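PDB 3K9U: spermidine N(1)-acetyltransferase from Thermoplasma acidophilum, which transfers an acetyl group from acetyl-CoA to an amino group of spermidine and other polyamines, helping to protect the cell from polyamine toxicity. Local coordinates for residues A[78-83]-A[109-114]; A[87-92]-A[136-141]. All coordinates share one frame; numbering follows the deposited sequence.

Overall arrangement
From the N terminus, the chain reaches strand 73-83, turns into strand 86-94, passes through the acetyl-CoA-binding loop into helix 103-118, runs back along strand 122-128 and enters helix 132-139. Interaction 1 closes a loop of 25 residues by bringing 109-114 back onto 78-83. Interaction 2 closes one of 43 residues, from 87-92 to 136-141. The four segments alternate along the chain, so the loops cross, neither nesting in the other. Their centres lie about 10 Å apart, and neighbouring antiparallel strands connect them through the probable hydrogen bond of Lys81 to Glu88 and the Glu79-Arg91 salt bridge. Interaction 1 ties helix to sheet; interaction 2 frames acetyl-CoA.

Interaction 1: A[78-83]-A[109-114]; sequences IELKII and LEAEKI
Ala111 meets the strand through its single methyl group, which Leu80 and Ile78 approach from the sheet. The closest pair is Leu80 CD1 to Ala111 CB at 3.4 Å, tighter than ordinary van der Waals contact, while Leu80 CD2 stands 4.1 Å from the same Ala111 CB. Both branches of the leucine therefore straddle one methyl. Its CG sits anti to the carbonyl carbon and beside the backbone N (chi1 -46°), but chi2, at 94°, is away from a staggered value; together with the short CD1 approach this points to some strain. Ile78 reaches the methyl with one end only: its fully extended chain carries CD1 to 4.2 Å from Ala111 CB. The small side chain lets the helix come near the strand, with the CA atoms of Leu80 and Ala111 7.8 Å apart, and Ala111 supplies 53 of the 109 Å² buried here.

The helix belongs to the beta-alpha-beta crossover of the GNAT fold, in which strand 86-94, helix 103-118 and parallel strand 122-128 follow one another; this contact seats the crossover helix against strand 73-83, on the far side of strand 86-94 from 122-128. Leu107 and Met115 of the same helix extend the apolar seam, touching Ile78 and Leu80 respectively.

At Glu112 the CB points away from the strand, and its OE2 serves the C-terminal end of the chain, in a salt bridge with Lys157 and a hydrogen bond with Tyr159 OH. One turn on from Ala111, Ile114 again directs its CB toward the sheet, facing Ile82. Ile114 CG2 stays 5.7 Å from Ile82 CD1, too far for direct contact.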
ATOM      1  N   ILE A  78       5.064  16.825   4.047  1.00 18.50           N
ATOM      2  CA  ILE A  78       3.986  17.696   3.652  1.00 18.94           C
ATOM      3  C   ILE A  78       4.536  19.105   3.512  1.00 20.13           C
ATOM      4  O   ILE A  78       5.430  19.494   4.259  1.00 20.91           O
ATOM      5  CB  ILE A  78       2.824  17.648   4.675  1.00 18.98           C
ATOM      6  CG1 ILE A  78       1.560  18.268   4.071  1.00 18.19           C
ATOM      7  CG2 ILE A  78       3.233  18.319   5.995  1.00 15.94           C
ATOM      8  CD1 ILE A  78       0.294  18.268   5.000  1.00 15.43           C
ATOM      9  N   GLU A  79       4.035  19.849   2.526  1.00 21.44           N
ATOM     10  CA  GLU A  79       4.423  21.231   2.303  1.00 23.01           C
ATOM     11  C   GLU A  79       3.169  22.088   2.171  1.00 23.54           C
ATOM     12  O   GLU A  79       2.302  21.786   1.370  1.00 23.52           O
ATOM     13  CB  GLU A  79       5.289  21.376   1.035  1.00 23.75           C
ATOM     14  CG  GLU A  79       5.837  22.848   0.816  1.00 27.05           C
ATOM     15  CD  GLU A  79       6.741  23.025  -0.418  1.00 31.54           C
ATOM     16  OE1 GLU A  79       6.306  22.727  -1.565  1.00 36.55           O
ATOM     17  OE2 GLU A  79       7.902  23.475  -0.240  1.00 37.01           O
ATOM     18  N   LEU A  80       3.083  23.152   2.955  1.00 25.32           N
ATOM     19  CA  LEU A  80       2.023  24.150   2.787  1.00 26.91           C
ATOM     20  C   LEU A  80       2.545  25.575   2.830  1.00 26.84           C
ATOM     21  O   LEU A  80       3.450  25.858   3.597  1.00 29.10           O
ATOM     22  CB  LEU A  80       0.962  24.020   3.876  1.00 27.37           C
ATOM     23  CG  LEU A  80       0.441  22.637   4.203  1.00 27.73           C
ATOM     24  CD1 LEU A  80       1.232  22.089   5.358  1.00 27.80           C
ATOM     25  CD2 LEU A  80      -1.042  22.762   4.541  1.00 29.78           C
ATOM     26  N   LYS A  81       1.961  26.457   2.021  1.00 26.81           N
ATOM     27  CA  LYS A  81       2.264  27.888   2.038  1.00 27.06           C
ATOM     28  C   LYS A  81       1.065  28.692   2.534  1.00 26.31           C
ATOM     29  O   LYS A  81      -0.091  28.452   2.134  1.00 25.33           O
ATOM     30  CB  LYS A  81       2.631  28.411   0.644  1.00 28.42           C
ATOM     31  CG  LYS A  81       4.137  28.750   0.412  1.00 31.51           C
ATOM     32  CD  LYS A  81       4.870  27.706  -0.484  1.00 33.24           C
ATOM     33  CE  LYS A  81       6.399  27.880  -0.490  1.00 35.60           C
ATOM     34  NZ  LYS A  81       7.060  27.603  -1.832  1.00 37.95           N
ATOM     35  N   ILE A  82       1.344  29.671   3.388  1.00 24.68           N
ATOM     36  CA  ILE A  82       0.319  30.606   3.804  1.00 24.07           C
ATOM     37  C   ILE A  82       0.596  31.936   3.174  1.00 23.41           C
ATOM     38  O   ILE A  82       1.691  32.462   3.341  1.00 23.96           O
ATOM     39  CB  ILE A  82       0.300  30.758   5.329  1.00 24.74           C
ATOM     40  CG1 ILE A  82      -0.137  29.418   5.950  1.00 24.92           C
ATOM     41  CG2 ILE A  82      -0.560  32.026   5.768  1.00 21.20           C
ATOM     42  CD1 ILE A  82       0.378  29.170   7.346  1.00 27.20           C
ATOM     43  N   ILE A  83      -0.405  32.473   2.467  1.00 23.21           N
ATOM     44  CA  ILE A  83      -0.360  33.796   1.839  1.00 22.85           C
ATOM     45  C   ILE A  83      -1.682  34.499   2.065  1.00 22.00           C
ATOM     46  O   ILE A  83      -2.737  33.890   1.936  1.00 20.82           O
ATOM     47  CB  ILE A  83      -0.205  33.714   0.311  1.00 23.68           C
ATOM     48  CG1 ILE A  83       1.060  32.969  -0.081  1.00 26.71           C
ATOM     49  CG2 ILE A  83      -0.177  35.126  -0.305  1.00 23.25           C
ATOM     50  CD1 ILE A  83       1.018  32.478  -1.504  1.00 31.13           C
ATOM     51  N   LEU A 109      -3.029  16.695  10.123  1.00 18.66           N
ATOM     52  CA  LEU A 109      -3.468  17.203  11.423  1.00 19.99           C
ATOM     53  C   LEU A 109      -2.434  18.123  12.095  1.00 20.72           C
ATOM     54  O   LEU A 109      -2.810  19.095  12.756  1.00 21.14           O
ATOM     55  CB  LEU A 109      -3.906  16.074  12.348  1.00 19.11           C
ATOM     56  CG  LEU A 109      -5.299  15.496  11.984  1.00 21.83           C
ATOM     57  CD1 LEU A 109      -5.558  14.164  12.704  1.00 17.14           C
ATOM     58  CD2 LEU A 109      -6.425  16.533  12.290  1.00 14.71           C
ATOM     59  N   GLU A 110      -1.147  17.843  11.887  1.00 21.54           N
ATOM     60  CA  GLU A 110      -0.092  18.691  12.437  1.00 22.31           C
ATOM     61  C   GLU A 110      -0.080  20.031  11.737  1.00 21.26           C
ATOM     62  O   GLU A 110       0.030  21.078  12.376  1.00 21.47           O
ATOM     63  CB  GLU A 110       1.288  18.032  12.306  1.00 23.01           C
ATOM     64  CG  GLU A 110       1.532  16.945  13.328  1.00 28.02           C
ATOM     65  CD  GLU A 110       1.471  17.482  14.755  1.00 31.07           C
ATOM     66  OE1 GLU A 110       2.220  18.433  15.106  1.00 32.02           O
ATOM     67  OE2 GLU A 110       0.649  16.960  15.510  1.00 35.65           O
ATOM     68  N   ALA A 111      -0.214  20.002  10.420  1.00 20.65           N
ATOM     69  CA  ALA A 111      -0.323  21.247   9.663  1.00 20.16           C
ATOM     70  C   ALA A 111      -1.516  22.057  10.156  1.00 20.56           C
ATOM     71  O   ALA A 111      -1.363  23.229  10.468  1.00 20.90           O
ATOM     72  CB  ALA A 111      -0.442  20.986   8.164  1.00 18.77           C
ATOM     73  N   GLU A 112      -2.693  21.435  10.248  1.00 20.78           N
ATOM     74  CA  GLU A 112      -3.922  22.171  10.644  1.00 20.93           C
ATOM     75  C   GLU A 112      -3.837  22.710  12.063  1.00 20.55           C
ATOM     76  O   GLU A 112      -4.452  23.731  12.375  1.00 18.30           O
ATOM     77  CB  GLU A 112      -5.171  21.287  10.535  1.00 20.55           C
ATOM     78  CG  GLU A 112      -5.523  20.924   9.104  1.00 24.28           C
ATOM     79  CD  GLU A 112      -6.716  19.951   8.976  1.00 27.18           C
ATOM     80  OE1 GLU A 112      -6.921  19.100   9.874  1.00 29.30           O
ATOM     81  OE2 GLU A 112      -7.425  20.034   7.948  1.00 26.54           O
ATOM     82  N   LYS A 113      -3.096  22.019  12.925  1.00 21.10           N
ATOM     83  CA  LYS A 113      -2.874  22.517  14.282  1.00 22.74           C
ATOM     84  C   LYS A 113      -2.097  23.847  14.228  1.00 23.30           C
ATOM     85  O   LYS A 113      -2.404  24.785  14.972  1.00 21.78           O
ATOM     86  CB  LYS A 113      -2.146  21.457  15.129  1.00 24.42           C
ATOM     87  CG  LYS A 113      -1.490  21.986  16.396  1.00 27.78           C
ATOM     88  CD  LYS A 113      -1.024  20.863  17.303  1.00 34.11           C
ATOM     89  CE  LYS A 113      -0.656  21.431  18.702  1.00 39.29           C
ATOM     90  NZ  LYS A 113      -0.700  20.390  19.795  1.00 42.31           N
ATOM     91  N   ILE A 114      -1.121  23.931  13.314  1.00 23.62           N
ATOM     92  CA  ILE A 114      -0.322  25.161  13.131  1.00 24.00           C
ATOM     93  C   ILE A 114      -1.133  26.282  12.465  1.00 24.10           C
ATOM     94  O   ILE A 114      -1.036  27.439  12.880  1.00 23.19           O
ATOM     95  CB  ILE A 114       0.969  24.887  12.320  1.00 24.10           C
ATOM     96  CG1 ILE A 114       1.890  23.956  13.121  1.00 23.96           C
ATOM     97  CG2 ILE A 114       1.684  26.169  11.998  1.00 22.07           C
ATOM     98  CD1 ILE A 114       2.912  23.303  12.291  1.00 24.84           C
TER

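Interaction 2: A[87-92]-A[136-141]. With ACO (acetyl coenzyme *a), chain G.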
ATOM      1  N   ALA A  87      -4.230  29.166   3.319  1.00 21.64           N
ATOM      2  CA  ALA A  87      -3.237  28.108   3.160  1.00 22.67           C
ATOM      3  C   ALA A  87      -3.334  27.438   1.784  1.00 23.21           C
ATOM      4  O   ALA A  87      -4.424  27.243   1.246  1.00 24.02           O
ATOM      5  CB  ALA A  87      -3.397  27.066   4.255  1.00 21.02           C
ATOM      6  N   GLU A  88      -2.198  27.075   1.214  1.00 24.09           N
ATOM      7  CA  GLU A  88      -2.209  26.177   0.072  1.00 24.50           C
ATOM      8  C   GLU A  88      -1.417  24.919   0.451  1.00 24.47           C
ATOM      9  O   GLU A  88      -0.281  25.002   0.947  1.00 23.81           O
ATOM     10  CB  GLU A  88      -1.682  26.820  -1.214  1.00 23.82           C
ATOM     11  CG  GLU A  88      -1.654  25.754  -2.331  1.00 29.78           C
ATOM     12  CD  GLU A  88      -1.650  26.249  -3.774  1.00 30.71           C
ATOM     13  OE1 GLU A  88      -1.335  27.409  -4.052  1.00 34.13           O
ATOM     14  OE2 GLU A  88      -1.948  25.413  -4.647  1.00 34.83           O
ATOM     15  N   LEU A  89      -2.061  23.769   0.288  1.00 23.85           N
ATOM     16  CA  LEU A  89      -1.419  22.489   0.513  1.00 25.24           C
ATOM     17  C   LEU A  89      -0.755  22.108  -0.804  1.00 25.12           C
ATOM     18  O   LEU A  89      -1.425  21.776  -1.783  1.00 26.02           O
ATOM     19  CB  LEU A  89      -2.445  21.438   0.954  1.00 25.44           C
ATOM     20  CG  LEU A  89      -1.881  20.166   1.618  1.00 27.68           C
ATOM     21  CD1 LEU A  89      -3.017  19.284   2.211  1.00 28.29           C
ATOM     22  CD2 LEU A  89      -1.040  19.352   0.631  1.00 27.59           C
ATOM     23  N   LEU A  90       0.559  22.221  -0.861  1.00 25.11           N
ATOM     24  CA  LEU A  90       1.260  22.077  -2.133  1.00 25.39           C
ATOM     25  C   LEU A  90       1.642  20.654  -2.397  1.00 24.89           C
ATOM     26  O   LEU A  90       1.697  20.252  -3.531  1.00 24.90           O
ATOM     27  CB  LEU A  90       2.539  22.919  -2.179  1.00 24.85           C
ATOM     28  CG  LEU A  90       2.360  24.430  -2.062  1.00 28.61           C
ATOM     29  CD1 LEU A  90       3.740  25.069  -1.780  1.00 28.88           C
ATOM     30  CD2 LEU A  90       1.694  25.029  -3.321  1.00 28.27           C
ATOM     31  N   ARG A  91       1.911  19.900  -1.340  1.00 25.82           N
ATOM     32  CA  ARG A  91       2.664  18.649  -1.453  1.00 26.41           C
ATOM     33  C   ARG A  91       2.379  17.715  -0.267  1.00 24.43           C
ATOM     34  O   ARG A  91       2.512  18.129   0.884  1.00 23.50           O
ATOM     35  CB  ARG A  91       4.153  19.028  -1.452  1.00 27.42           C
ATOM     36  CG  ARG A  91       4.967  18.434  -2.536  1.00 32.37           C
ATOM     37  CD  ARG A  91       5.853  19.422  -3.280  1.00 32.39           C
ATOM     38  NE  ARG A  91       6.791  20.264  -2.520  1.00 34.03           N
ATOM     39  CZ  ARG A  91       8.131  20.257  -2.624  1.00 37.54           C
ATOM     40  NH1 ARG A  91       8.842  21.155  -1.948  1.00 37.76           N
ATOM     41  NH2 ARG A  91       8.793  19.360  -3.364  1.00 36.52           N
ATOM     42  N   LEU A  92       2.030  16.461  -0.550  1.00 22.82           N
ATOM     43  CA  LEU A  92       1.883  15.444   0.492  1.00 23.42           C
ATOM     44  C   LEU A  92       2.082  14.069  -0.084  1.00 22.52           C
ATOM     45  O   LEU A  92       1.239  13.578  -0.836  1.00 21.40           O
ATOM     46  CB  LEU A  92       0.494  15.527   1.137  1.00 23.92           C
ATOM     47  CG  LEU A  92       0.086  14.504   2.183  1.00 24.08           C
ATOM     48  CD1 LEU A  92       1.085  14.494   3.268  1.00 26.92           C
ATOM     49  CD2 LEU A  92      -1.294  14.835   2.738  1.00 27.42           C
ATOM     50  N   SER A 136      -9.521  10.780  -2.824  1.00 17.41           N
ATOM     51  CA  SER A 136     -10.426  10.174  -1.831  1.00 16.47           C
ATOM     52  C   SER A 136      -9.914  10.427  -0.424  1.00 16.27           C
ATOM     53  O   SER A 136     -10.686  10.606   0.472  1.00 15.22           O
ATOM     54  CB  SER A 136     -10.631   8.684  -2.106  1.00 15.71           C
ATOM     55  OG  SER A 136      -9.428   7.960  -2.001  1.00 17.10           O
ATOM     56  N   PHE A 137      -8.594  10.497  -0.243  1.00 17.45           N
ATOM     57  CA  PHE A 137      -8.056  10.847   1.063  1.00 17.29           C
ATOM     58  C   PHE A 137      -8.506  12.246   1.504  1.00 17.67           C
ATOM     59  O   PHE A 137      -8.877  12.449   2.659  1.00 17.28           O
ATOM     60  CB  PHE A 137      -6.533  10.744   1.082  1.00 17.70           C
ATOM     61  CG  PHE A 137      -5.888  11.452   2.261  1.00 17.79           C
ATOM     62  CD1 PHE A 137      -5.378  12.749   2.111  1.00 15.67           C
ATOM     63  CD2 PHE A 137      -5.804  10.826   3.510  1.00 16.56           C
ATOM     64  CE1 PHE A 137      -4.778  13.421   3.188  1.00 18.92           C
ATOM     65  CE2 PHE A 137      -5.184  11.474   4.606  1.00 18.43           C
ATOM     66  CZ  PHE A 137      -4.673  12.790   4.444  1.00 18.04           C
ATOM     67  N   TYR A 138      -8.492  13.191   0.580  1.00 17.95           N
ATOM     68  CA  TYR A 138      -8.900  14.562   0.890  1.00 18.67           C
ATOM     69  C   TYR A 138     -10.379  14.710   1.150  1.00 18.55           C
ATOM     70  O   TYR A 138     -10.755  15.454   2.064  1.00 19.05           O
ATOM     71  CB  TYR A 138      -8.505  15.513  -0.224  1.00 17.09           C
ATOM     72  CG  TYR A 138      -7.024  15.678  -0.349  1.00 20.52           C
ATOM     73  CD1 TYR A 138      -6.238  16.022   0.752  1.00 21.92           C
ATOM     74  CD2 TYR A 138      -6.394  15.502  -1.577  1.00 22.48           C
ATOM     75  CE1 TYR A 138      -4.873  16.156   0.616  1.00 24.08           C
ATOM     76  CE2 TYR A 138      -5.044  15.622  -1.710  1.00 20.36           C
ATOM     77  CZ  TYR A 138      -4.291  15.959  -0.635  1.00 23.06           C
ATOM     78  OH  TYR A 138      -2.944  16.108  -0.824  1.00 28.02           O
ATOM     79  N   TYR A 139     -11.224  14.027   0.369  1.00 19.36           N
ATOM     80  CA  TYR A 139     -12.659  14.124   0.627  1.00 19.58           C
ATOM     81  C   TYR A 139     -13.016  13.484   1.953  1.00 19.45           C
ATOM     82  O   TYR A 139     -13.986  13.895   2.571  1.00 19.37           O
ATOM     83  CB  TYR A 139     -13.580  13.717  -0.558  1.00 19.81           C
ATOM     84  CG  TYR A 139     -13.838  12.228  -0.932  1.00 21.42           C
ATOM     85  CD1 TYR A 139     -13.504  11.748  -2.219  1.00 19.72           C
ATOM     86  CD2 TYR A 139     -14.508  11.344  -0.071  1.00 20.21           C
ATOM     87  CE1 TYR A 139     -13.767  10.399  -2.613  1.00 16.30           C
ATOM     88  CE2 TYR A 139     -14.782   9.991  -0.471  1.00 19.79           C
ATOM     89  CZ  TYR A 139     -14.382   9.534  -1.735  1.00 18.07           C
ATOM     90  OH  TYR A 139     -14.641   8.229  -2.152  1.00 19.94           O
ATOM     91  N   LYS A 140     -12.211  12.519   2.405  1.00 18.94           N
ATOM     92  CA  LYS A 140     -12.427  11.890   3.705  1.00 18.76           C
ATOM     93  C   LYS A 140     -11.845  12.733   4.851  1.00 18.51           C
ATOM     94  O   LYS A 140     -12.048  12.419   6.000  1.00 18.56           O
ATOM     95  CB  LYS A 140     -11.830  10.487   3.718  1.00 19.08           C
ATOM     96  CG  LYS A 140     -12.696   9.458   2.960  1.00 21.58           C
ATOM     97  CD  LYS A 140     -11.849   8.294   2.450  1.00 18.89           C
ATOM     98  CE  LYS A 140     -12.624   7.488   1.371  1.00 21.93           C
ATOM     99  NZ  LYS A 140     -11.858   6.262   0.879  1.00 17.23           N
ATOM    100  N   ASN A 141     -11.114  13.790   4.530  1.00 18.39           N
ATOM    101  CA  ASN A 141     -10.609  14.708   5.527  1.00 18.90           C
ATOM    102  C   ASN A 141     -11.195  16.111   5.388  1.00 20.13           C
ATOM    103  O   ASN A 141     -10.545  17.105   5.735  1.00 21.06           O
ATOM    104  CB  ASN A 141      -9.089  14.711   5.473  1.00 18.52           C
ATOM    105  CG  ASN A 141      -8.514  13.496   6.124  1.00 20.39           C
ATOM    106  OD1 ASN A 141      -8.421  13.441   7.341  1.00 25.19           O
ATOM    107  ND2 ASN A 141      -8.217  12.471   5.336  1.00 20.86           N
TER
HETATM  108  N1A ACO G 164      -4.611   2.453  -1.822  1.00 21.12           N
HETATM  109  C2A ACO G 164      -5.803   3.044  -2.076  1.00 22.95           C
HETATM  110  N3A ACO G 164      -6.276   4.064  -1.336  1.00 24.34           N
HETATM  111  C4A ACO G 164      -5.566   4.582  -0.317  1.00 20.55           C
HETATM  112  C5A ACO G 164      -4.273   3.970  -0.021  1.00 21.31           C
HETATM  113  C6A ACO G 164      -3.806   2.852  -0.857  1.00 19.48           C
HETATM  114  N6A ACO G 164      -2.621   2.232  -0.634  1.00 21.44           N
HETATM  115  N7A ACO G 164      -3.772   4.626   1.009  1.00 20.76           N
HETATM  116  C8A ACO G 164      -4.666   5.566   1.358  1.00 20.79           C
HETATM  117  N9A ACO G 164      -5.739   5.569   0.555  1.00 21.06           N
HETATM  118  C1B ACO G 164      -6.910   6.490   0.722  1.00 21.34           C
HETATM  119  C2B ACO G 164      -8.261   5.785   0.858  1.00 20.85           C
HETATM  120  O2B ACO G 164      -9.353   6.639   0.428  1.00 25.06           O
HETATM  121  C3B ACO G 164      -8.392   5.521   2.329  1.00 23.55           C
HETATM  122  O3B ACO G 164      -9.770   5.385   2.725  1.00 24.00           O
HETATM  123  P3B ACO G 164     -10.367   3.866   2.804  1.00 22.96           P
HETATM  124  O7A ACO G 164      -9.815   3.380   4.083  1.00 20.13           O
HETATM  125  O8A ACO G 164      -9.810   3.175   1.566  1.00 21.93           O
HETATM  126  O9A ACO G 164     -11.856   4.163   2.760  1.00 24.33           O
HETATM  127  C4B ACO G 164      -7.635   6.671   2.969  1.00 22.74           C
HETATM  128  O4B ACO G 164      -6.788   7.217   1.948  1.00 22.63           O
HETATM  129  C5B ACO G 164      -6.789   6.258   4.154  1.00 22.39           C
HETATM  130  O5B ACO G 164      -6.453   7.383   4.980  1.00 22.16           O
HETATM  131  P1A ACO G 164      -4.976   7.547   5.603  1.00 20.66           P
HETATM  132  O1A ACO G 164      -4.486   6.216   6.155  1.00 21.49           O
HETATM  133  O2A ACO G 164      -4.945   8.752   6.504  1.00 21.12           O
HETATM  134  O3A ACO G 164      -4.170   7.885   4.232  1.00 20.63           O
HETATM  135  P2A ACO G 164      -2.549   7.874   4.129  1.00 19.50           P
HETATM  136  O4A ACO G 164      -2.203   6.793   3.132  1.00 17.13           O
HETATM  137  O5A ACO G 164      -1.916   7.901   5.515  1.00 18.44           O
HETATM  138  O6A ACO G 164      -2.249   9.284   3.461  1.00 18.27           O
HETATM  139  CBP ACO G 164      -1.923   9.985   1.203  1.00 19.04           C
HETATM  140  CCP ACO G 164      -2.942   9.720   2.297  1.00 18.22           C
HETATM  141  CDP ACO G 164      -2.627  10.528  -0.024  1.00 16.68           C
HETATM  142  CEP ACO G 164      -0.972  11.054   1.735  1.00 18.57           C
HETATM  143  CAP ACO G 164      -1.130   8.699   0.871  1.00 19.13           C
HETATM  144  OAP ACO G 164      -1.997   7.614   0.517  1.00 24.45           O
HETATM  145  C9P ACO G 164      -0.120   8.882  -0.227  1.00 19.27           C
HETATM  146  O9P ACO G 164       0.966   9.368   0.032  1.00 19.14           O
HETATM  147  N8P ACO G 164      -0.492   8.522  -1.432  1.00 21.63           N
HETATM  148  C7P ACO G 164       0.315   8.698  -2.619  1.00 24.60           C
HETATM  149  C6P ACO G 164       0.681  10.138  -2.940  1.00 25.14           C
HETATM  150  C5P ACO G 164      -0.496  11.071  -3.131  1.00 28.25           C
HETATM  151  O5P ACO G 164      -1.487  10.754  -3.772  1.00 30.80           O
HETATM  152  N4P ACO G 164      -0.365  12.289  -2.598  1.00 30.37           N
HETATM  153  C3P ACO G 164      -1.359  13.339  -2.809  1.00 30.14           C
HETATM  154  C2P ACO G 164      -0.981  14.173  -4.024  1.00 31.95           C
HETATM  155  S1P ACO G 164      -1.973  15.627  -4.181  1.00 33.48           S
HETATM  156  C   ACO G 164      -1.056  16.834  -3.429  0.70 34.14           C
HETATM  157  O   ACO G 164       0.078  16.558  -3.055  0.70 33.49           O
HETATM  158  CH3 ACO G 164      -1.607  18.236  -3.250  0.70 33.84           C
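Lys140 NZ hydrogen-bonds to three acetyl-CoA oxygens, O2B and O3B of the ribose and phosphate O9A, the last at 2.8 Å from NZ. O2B also donates to Ser136 OG at 2.8 Å, and that hydroxyl is bonded in turn to Ser132 O. Further along the cofactor, N4P donates to Leu92 O (2.7 Å, 148°), whereas the bond from Leu92 N to the acetyl O is weak. Leu90 and Arg91 form a classic beta bulge opposite Glu79, just before this binding residue.

The Phe137 ring fills the angle between strand and cofactor. Its CG lies anti to the backbone N (chi1 164°), which sets one face under the pantetheine carbon CCP, 3.3 Å from CD2 of Phe137; Asn141 ND2 lies over the opposite face. Leu92 crosses this ring at about a right angle, its CD2 3.8 Å from Phe137 CE1. Replacing this phenylalanine with alanine removes the ring, which would probably open a gap beside CCP and Leu92 CD2 and leave the pantetheine arm positioned mainly by its polar bonds.

Leu89 CD1 packs obliquely against the Tyr138 ring, 4.0 Å from its CE1, while the thioester sulfur lies at the ring edge. Tyr138 OH is 3.3 Å from the acetyl carbon C and 3.5 Å from S1P, placement consistent with the proton donor to the departing thiolate inferred from related enzymes.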